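Local atomic coordinates of EscD/YscD/HrpQ family type III secretion system inner membrane ring protein (Pseudomonas aeruginosa, PDB entry 6UID), a protein that forms part of the inner membrane ring of the type III secretion system, its cytoplasmic domain probably linking the basal body to the sorting platform. Residues I7-L21 / L28-D41. Sequence-based numbering, arbitrary orientation.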
ATOM      1  N   ILE A   7      -2.676   9.544  -0.997  1.00 11.64           N
ATOM      2  CA  ILE A   7      -1.919   8.435  -0.444  1.00 12.26           C
ATOM      3  C   ILE A   7      -0.783   8.978   0.403  1.00 12.53           C
ATOM      4  O   ILE A   7      -0.185  10.009   0.063  1.00 13.61           O
ATOM      5  CB  ILE A   7      -1.407   7.525  -1.574  1.00 14.19           C
ATOM      6  CG1 ILE A   7      -0.616   6.350  -1.030  1.00 17.44           C
ATOM      7  CG2 ILE A   7      -0.551   8.298  -2.562  1.00 18.62           C
ATOM      8  CD1 ILE A   7      -0.573   5.179  -2.028  1.00 23.59           C
ATOM      9  N   ARG A   8      -0.494   8.309   1.517  1.00 12.18           N
ATOM     10  CA  ARG A   8       0.645   8.613   2.371  1.00 13.19           C
ATOM     11  C   ARG A   8       1.493   7.366   2.534  1.00 13.59           C
ATOM     12  O   ARG A   8       0.960   6.266   2.741  1.00 13.29           O
ATOM     13  CB  ARG A   8       0.219   9.130   3.752  1.00 15.97           C
ATOM     14  CG  ARG A   8       1.423   9.444   4.636  1.00 21.07           C
ATOM     15  CD  ARG A   8       1.091  10.377   5.766  1.00 30.53           C
ATOM     16  NE  ARG A   8       2.187  10.385   6.725  1.00 32.01           N
ATOM     17  CZ  ARG A   8       2.237  11.148   7.806  1.00 55.03           C
ATOM     18  NH1 ARG A   8       1.251  11.993   8.077  1.00 76.84           N
ATOM     19  NH2 ARG A   8       3.284  11.060   8.613  1.00 48.41           N
ATOM     20  N   PHE A   9       2.811   7.533   2.452  1.00 12.17           N
ATOM     21  CA  PHE A   9       3.759   6.445   2.631  1.00 12.41           C
ATOM     22  C   PHE A   9       4.393   6.475   4.011  1.00 14.74           C
ATOM     23  O   PHE A   9       4.690   7.543   4.552  1.00 15.10           O
ATOM     24  CB  PHE A   9       4.829   6.495   1.539  1.00 13.77           C
ATOM     25  CG  PHE A   9       4.266   6.296   0.182  1.00 13.57           C
ATOM     26  CD1 PHE A   9       3.716   5.087  -0.180  1.00 15.52           C
ATOM     27  CD2 PHE A   9       4.233   7.324  -0.726  1.00 17.86           C
ATOM     28  CE1 PHE A   9       3.159   4.901  -1.432  1.00 16.77           C
ATOM     29  CE2 PHE A   9       3.683   7.147  -1.985  1.00 18.76           C
ATOM     30  CZ  PHE A   9       3.157   5.923  -2.335  1.00 17.38           C
ATOM     31  N   TYR A  10       4.572   5.283   4.590  1.00 13.56           N
ATOM     32  CA  TYR A  10       5.105   5.091   5.936  1.00 14.93           C
ATOM     33  C   TYR A  10       6.277   4.108   5.917  1.00 21.83           C
ATOM     34  O   TYR A  10       6.427   3.275   6.838  1.00 20.42           O
ATOM     35  CB  TYR A  10       4.032   4.553   6.874  1.00 15.51           C
ATOM     36  CG  TYR A  10       2.846   5.440   7.104  1.00 13.76           C
ATOM     37  CD1 TYR A  10       1.783   5.448   6.231  1.00 16.07           C
ATOM     38  CD2 TYR A  10       2.753   6.228   8.231  1.00 15.50           C
ATOM     39  CE1 TYR A  10       0.676   6.239   6.473  1.00 16.15           C
ATOM     40  CE2 TYR A  10       1.657   7.025   8.480  1.00 15.34           C
ATOM     41  CZ  TYR A  10       0.617   7.016   7.614  1.00 15.52           C
ATOM     42  OH  TYR A  10      -0.489   7.816   7.855  1.00 19.73           O
ATOM     43  N   SER A  11       7.065   4.127   4.856  1.00 15.33           N
ATOM     44  CA  SER A  11       8.183   3.212   4.745  1.00 14.35           C
ATOM     45  C   SER A  11       9.235   3.749   3.790  1.00 15.39           C
ATOM     46  O   SER A  11       8.954   4.531   2.874  1.00 16.22           O
ATOM     47  CB  SER A  11       7.705   1.843   4.248  1.00 14.96           C
ATOM     48  OG  SER A  11       7.016   1.946   3.033  1.00 15.71           O
ATOM     49  N   GLY A  12      10.465   3.279   4.003  1.00 16.09           N
ATOM     50  CA  GLY A  12      11.544   3.510   3.068  1.00 17.75           C
ATOM     51  C   GLY A  12      11.933   4.976   2.980  1.00 17.74           C
ATOM     52  O   GLY A  12      11.696   5.772   3.893  1.00 17.22           O
ATOM     53  N   LEU A  13      12.496   5.344   1.837  1.00 15.89           N
ATOM     54  CA  LEU A  13      12.863   6.734   1.573  1.00 15.02           C
ATOM     55  C   LEU A  13      11.666   7.593   1.205  1.00 17.37           C
ATOM     56  O   LEU A  13      11.806   8.815   1.053  1.00 20.38           O
ATOM     57  CB  LEU A  13      13.957   6.822   0.501  1.00 18.89           C
ATOM     58  CG  LEU A  13      15.272   6.157   0.910  1.00 21.03           C
ATOM     59  CD1 LEU A  13      16.242   6.193  -0.249  1.00 26.21           C
ATOM     60  CD2 LEU A  13      15.879   6.838   2.118  1.00 27.68           C
ATOM     61  N   ASN A  14      10.491   6.996   1.092  1.00 14.65           N
ATOM     62  CA  ASN A  14       9.254   7.721   0.876  1.00 15.11           C
ATOM     63  C   ASN A  14       8.518   8.043   2.171  1.00 14.17           C
ATOM     64  O   ASN A  14       7.421   8.591   2.115  1.00 15.78           O
ATOM     65  CB  ASN A  14       8.315   6.923  -0.042  1.00 15.62           C
ATOM     66  CG  ASN A  14       8.942   6.613  -1.399  1.00 16.04           C
ATOM     67  OD1 ASN A  14       9.767   5.703  -1.510  1.00 17.07           O
ATOM     68  ND2 ASN A  14       8.545   7.350  -2.424  1.00 16.80           N
ATOM     69  N   GLN A  15       9.092   7.722   3.329  1.00 15.02           N
ATOM     70  CA  GLN A  15       8.412   7.965   4.597  1.00 14.98           C
ATOM     71  C   GLN A  15       8.002   9.422   4.729  1.00 16.07           C
ATOM     72  O   GLN A  15       8.842  10.333   4.607  1.00 16.45           O
ATOM     73  CB  GLN A  15       9.330   7.552   5.746  1.00 17.25           C
ATOM     74  CG  GLN A  15       8.931   8.038   7.135  1.00 21.01           C
ATOM     75  CD  GLN A  15       7.679   7.378   7.683  1.00 28.87           C
ATOM     76  OE1 GLN A  15       7.474   6.171   7.535  1.00 26.50           O
ATOM     77  NE2 GLN A  15       6.830   8.171   8.325  1.00 43.36           N
ATOM     78  N   GLY A  16       6.705   9.635   4.930  1.00 14.42           N
ATOM     79  CA  GLY A  16       6.150  10.950   5.087  1.00 15.45           C
ATOM     80  C   GLY A  16       5.649  11.585   3.811  1.00 16.69           C
ATOM     81  O   GLY A  16       4.974  12.622   3.880  1.00 18.97           O
ATOM     82  N   ALA A  17       5.947  11.002   2.653  1.00 15.20           N
ATOM     83  CA  ALA A  17       5.471  11.559   1.395  1.00 15.57           C
ATOM     84  C   ALA A  17       3.970  11.385   1.251  1.00 14.41           C
ATOM     85  O   ALA A  17       3.386  10.377   1.670  1.00 14.64           O
ATOM     86  CB  ALA A  17       6.141  10.860   0.224  1.00 16.73           C
ATOM     87  N   GLU A  18       3.338  12.378   0.641  1.00 14.34           N
ATOM     88  CA  GLU A  18       1.907  12.385   0.390  1.00 14.15           C
ATOM     89  C   GLU A  18       1.649  12.843  -1.036  1.00 13.36           C
ATOM     90  O   GLU A  18       2.303  13.769  -1.518  1.00 14.19           O
ATOM     91  CB  GLU A  18       1.157  13.300   1.363  1.00 15.08           C
ATOM     92  CG  GLU A  18       1.261  12.828   2.805  1.00 18.15           C
ATOM     93  CD  GLU A  18       0.525  13.730   3.797  1.00 36.62           C
ATOM     94  OE1 GLU A  18      -0.307  14.555   3.369  1.00 28.49           O
ATOM     95  OE2 GLU A  18       0.786  13.609   5.014  1.00 34.81           O
ATOM     96  N   VAL A  19       0.723  12.185  -1.716  1.00 12.43           N
ATOM     97  CA  VAL A  19       0.464  12.448  -3.127  1.00 12.08           C
ATOM     98  C   VAL A  19      -1.038  12.368  -3.363  1.00 13.37           C
ATOM     99  O   VAL A  19      -1.703  11.450  -2.875  1.00 14.21           O
ATOM    100  CB  VAL A  19       1.193  11.438  -4.034  1.00 14.30           C
ATOM    101  CG1 VAL A  19       1.004  11.812  -5.524  1.00 17.39           C
ATOM    102  CG2 VAL A  19       2.665  11.368  -3.718  1.00 20.13           C
ATOM    103  N   SER A  20      -1.580  13.295  -4.120  1.00 11.93           N
ATOM    104  CA  SER A  20      -2.963  13.265  -4.567  1.00 12.51           C
ATOM    105  C   SER A  20      -3.081  12.478  -5.865  1.00 12.75           C
ATOM    106  O   SER A  20      -2.205  12.567  -6.733  1.00 12.84           O
ATOM    107  CB  SER A  20      -3.486  14.678  -4.809  1.00 13.68           C
ATOM    108  OG  SER A  20      -3.453  15.454  -3.615  1.00 20.80           O
ATOM    109  N   LEU A  21      -4.159  11.712  -6.007  1.00 13.43           N
ATOM    110  CA  LEU A  21      -4.339  10.775  -7.101  1.00 13.97           C
ATOM    111  C   LEU A  21      -5.626  11.102  -7.844  1.00 15.05           C
ATOM    112  O   LEU A  21      -6.699  11.206  -7.228  1.00 16.02           O
ATOM    113  CB  LEU A  21      -4.448   9.342  -6.578  1.00 15.55           C
ATOM    114  CG  LEU A  21      -3.279   8.846  -5.735  1.00 15.37           C
ATOM    115  CD1 LEU A  21      -3.603   7.429  -5.258  1.00 19.90           C
ATOM    116  CD2 LEU A  21      -1.941   8.915  -6.438  1.00 17.45           C
ATOM    117  N   LEU A  28       2.984   1.545  -8.590  1.00 12.56           N
ATOM    118  CA  LEU A  28       3.990   1.943  -7.617  1.00 12.49           C
ATOM    119  C   LEU A  28       5.163   0.984  -7.745  1.00 13.32           C
ATOM    120  O   LEU A  28       4.961  -0.234  -7.819  1.00 14.41           O
ATOM    121  CB  LEU A  28       3.427   1.854  -6.206  1.00 14.65           C
ATOM    122  CG  LEU A  28       2.189   2.684  -5.877  1.00 14.93           C
ATOM    123  CD1 LEU A  28       0.915   1.962  -6.270  1.00 17.13           C
ATOM    124  CD2 LEU A  28       2.166   3.014  -4.398  1.00 20.96           C
ATOM    125  N   GLY A  29       6.381   1.513  -7.762  1.00 12.60           N
ATOM    126  CA  GLY A  29       7.530   0.640  -7.935  1.00 12.85           C
ATOM    127  C   GLY A  29       8.821   1.419  -8.020  1.00 13.88           C
ATOM    128  O   GLY A  29       8.839   2.651  -7.961  1.00 14.50           O
ATOM    129  N   SER A  30       9.909   0.685  -8.235  1.00 14.79           N
ATOM    130  CA  SER A  30      11.231   1.295  -8.250  1.00 15.03           C
ATOM    131  C   SER A  30      11.717   1.702  -9.631  1.00 16.31           C
ATOM    132  O   SER A  30      12.757   2.362  -9.716  1.00 18.37           O
ATOM    133  CB  SER A  30      12.251   0.328  -7.645  1.00 18.62           C
ATOM    134  OG  SER A  30      12.264  -0.878  -8.374  1.00 21.91           O
ATOM    135  N   ASP A  31      11.018   1.316 -10.702  1.00 14.81           N
ATOM    136  CA  ASP A  31      11.442   1.631 -12.064  1.00 16.48           C
ATOM    137  C   ASP A  31      10.683   2.853 -12.561  1.00 16.50           C
ATOM    138  O   ASP A  31       9.466   2.758 -12.815  1.00 15.77           O
ATOM    139  CB  ASP A  31      11.158   0.435 -12.972  1.00 17.62           C
ATOM    140  CG  ASP A  31      11.596   0.668 -14.412  1.00 21.47           C
ATOM    141  OD1 ASP A  31      12.063   1.785 -14.739  1.00 21.66           O
ATOM    142  OD2 ASP A  31      11.469  -0.290 -15.217  1.00 25.44           O
ATOM    143  N   PRO A  32      11.351   3.997 -12.767  1.00 17.03           N
ATOM    144  CA  PRO A  32      10.629   5.197 -13.207  1.00 16.86           C
ATOM    145  C   PRO A  32      10.023   5.094 -14.603  1.00 20.28           C
ATOM    146  O   PRO A  32       9.119   5.882 -14.907  1.00 25.57           O
ATOM    147  CB  PRO A  32      11.686   6.308 -13.114  1.00 19.14           C
ATOM    148  CG  PRO A  32      12.983   5.617 -13.135  1.00 25.74           C
ATOM    149  CD  PRO A  32      12.789   4.247 -12.563  1.00 21.95           C
ATOM    150  N   LEU A  33      10.448   4.144 -15.445  1.00 17.47           N
ATOM    151  CA  LEU A  33       9.777   3.968 -16.733  1.00 21.71           C
ATOM    152  C   LEU A  33       8.386   3.361 -16.572  1.00 22.16           C
ATOM    153  O   LEU A  33       7.510   3.602 -17.413  1.00 27.06           O
ATOM    154  CB  LEU A  33      10.605   3.081 -17.658  1.00 20.60           C
ATOM    155  CG  LEU A  33      11.675   3.794 -18.494  1.00 38.93           C
ATOM    156  CD1 LEU A  33      12.555   4.651 -17.637  1.00 30.16           C
ATOM    157  CD2 LEU A  33      12.516   2.761 -19.220  1.00 45.05           C
ATOM    158  N   GLN A  34       8.160   2.589 -15.497  1.00 16.53           N
ATOM    159  CA  GLN A  34       6.941   1.812 -15.325  1.00 18.92           C
ATOM    160  C   GLN A  34       6.081   2.278 -14.168  1.00 17.87           C
ATOM    161  O   GLN A  34       4.931   1.824 -14.057  1.00 23.12           O
ATOM    162  CB  GLN A  34       7.299   0.341 -15.087  1.00 16.84           C
ATOM    163  CG  GLN A  34       8.107  -0.288 -16.205  1.00 19.49           C
ATOM    164  CD  GLN A  34       8.236  -1.779 -16.020  1.00 22.52           C
ATOM    165  OE1 GLN A  34       7.287  -2.531 -16.270  1.00 25.39           O
ATOM    166  NE2 GLN A  34       9.384  -2.212 -15.530  1.00 22.79           N
ATOM    167  N   ALA A  35       6.588   3.135 -13.295  1.00 15.45           N
ATOM    168  CA  ALA A  35       5.910   3.494 -12.058  1.00 16.22           C
ATOM    169  C   ALA A  35       5.438   4.939 -12.071  1.00 16.64           C
ATOM    170  O   ALA A  35       6.211   5.860 -12.381  1.00 19.62           O
ATOM    171  CB  ALA A  35       6.837   3.271 -10.863  1.00 18.94           C
ATOM    172  N   ASP A  36       4.167   5.123 -11.729  1.00 15.23           N
ATOM    173  CA  ASP A  36       3.594   6.449 -11.527  1.00 15.54           C
ATOM    174  C   ASP A  36       4.069   7.073 -10.226  1.00 16.69           C
ATOM    175  O   ASP A  36       4.277   8.294 -10.152  1.00 21.02           O
ATOM    176  CB  ASP A  36       2.077   6.328 -11.545  1.00 16.37           C
ATOM    177  CG  ASP A  36       1.580   5.718 -12.842  1.00 19.67           C
ATOM    178  OD1 ASP A  36       1.829   6.329 -13.892  1.00 17.90           O
ATOM    179  OD2 ASP A  36       1.036   4.599 -12.859  1.00 17.28           O
ATOM    180  N   LEU A  37       4.221   6.259  -9.180  1.00 15.64           N
ATOM    181  CA  LEU A  37       4.753   6.669  -7.890  1.00 15.04           C
ATOM    182  C   LEU A  37       6.035   5.863  -7.695  1.00 16.51           C
ATOM    183  O   LEU A  37       5.988   4.635  -7.599  1.00 15.53           O
ATOM    184  CB  LEU A  37       3.743   6.373  -6.783  1.00 16.14           C
ATOM    185  CG  LEU A  37       2.360   7.011  -6.946  1.00 16.76           C
ATOM    186  CD1 LEU A  37       1.393   6.614  -5.809  1.00 18.87           C
ATOM    187  CD2 LEU A  37       2.491   8.517  -7.045  1.00 20.19           C
ATOM    188  N   VAL A  38       7.181   6.547  -7.674  1.00 15.50           N
ATOM    189  CA  VAL A  38       8.481   5.885  -7.550  1.00 13.80           C
ATOM    190  C   VAL A  38       8.812   5.665  -6.076  1.00 15.03           C
ATOM    191  O   VAL A  38       8.856   6.614  -5.284  1.00 16.05           O
ATOM    192  CB  VAL A  38       9.582   6.691  -8.263  1.00 14.42           C
ATOM    193  CG1 VAL A  38      10.922   6.038  -8.054  1.00 16.49           C
ATOM    194  CG2 VAL A  38       9.270   6.789  -9.739  1.00 18.18           C
ATOM    195  N   LEU A  39       9.050   4.408  -5.717  1.00 15.70           N
ATOM    196  CA  LEU A  39       9.306   3.988  -4.353  1.00 15.65           C
ATOM    197  C   LEU A  39      10.749   3.551  -4.257  1.00 18.23           C
ATOM    198  O   LEU A  39      11.203   2.745  -5.078  1.00 20.45           O
ATOM    199  CB  LEU A  39       8.441   2.780  -3.989  1.00 16.64           C
ATOM    200  CG  LEU A  39       6.939   2.984  -4.014  1.00 19.41           C
ATOM    201  CD1 LEU A  39       6.241   1.643  -3.748  1.00 21.34           C
ATOM    202  CD2 LEU A  39       6.528   4.021  -2.996  1.00 21.47           C
ATOM    203  N   LEU A  40      11.460   4.080  -3.261  1.00 16.17           N
ATOM    204  CA  LEU A  40      12.880   3.824  -3.049  1.00 16.45           C
ATOM    205  C   LEU A  40      13.018   3.118  -1.708  1.00 16.18           C
ATOM    206  O   LEU A  40      12.888   3.744  -0.650  1.00 18.05           O
ATOM    207  CB  LEU A  40      13.665   5.131  -3.083  1.00 18.89           C
ATOM    208  CG  LEU A  40      13.543   5.918  -4.392  1.00 21.30           C
ATOM    209  CD1 LEU A  40      14.402   7.158  -4.332  1.00 27.21           C
ATOM    210  CD2 LEU A  40      13.885   5.047  -5.579  1.00 29.55           C
ATOM    211  N   ASP A  41      13.238   1.809  -1.749  1.00 17.83           N
ATOM    212  CA  ASP A  41      13.396   1.007  -0.541  1.00 16.34           C
ATOM    213  C   ASP A  41      13.948  -0.346  -0.961  1.00 19.53           C
ATOM    214  O   ASP A  41      13.774  -0.786  -2.102  1.00 21.41           O
ATOM    215  CB  ASP A  41      12.050   0.859   0.187  1.00 16.31           C
ATOM    216  CG  ASP A  41      12.173   0.410   1.649  1.00 17.10           C
ATOM    217  OD1 ASP A  41      13.309   0.300   2.177  1.00 20.40           O
ATOM    218  OD2 ASP A  41      11.115   0.166   2.277  1.00 21.45           O
TER
HETATM  219  O   HOH W   1       8.715   1.079   1.125  1.00 18.53           O
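This contact joins the two sheets of an FHA-like beta sandwich, with F9 of strand 5-9 packed against L28 and L37 of the facing sheet and L39 just beyond strand 37-38. CD2 of L39 sits over one face of the F9 ring, 4.0 Å from its centroid, in a CH-pi contact. The L28 and L37 methyls meet the ring at its edge, with L28 CD2 3.7 Å from F9 CE1. L37 divides its two methyls: CD1, at the ring edge, also meets I7 CG2 and L21 CD2, and CD2 lies 3.9 Å from V19 CG1. I7 and L37 approach tip to tip. L93 of strand 93-98 touches both F9 and L39.

At one end the apolar core gives way to hydrogen bonds. The turn 14-17 begins at N14, whose side-chain amide bonds the backbone on both sides of L39, through OD1 and the ND2 hydrogen syn to it. CG of N14 lies anti to its carbonyl carbon (chi1 -58°), which directs the amide across the gap. OD1 accepts from L40 N at 2.9 Å, in the carbonyl plane, and ND2 donates to V38 O at 3.0 Å. One residue earlier, L13 N donates to L40 O at 3.0 Å (N-H...O angle 162°).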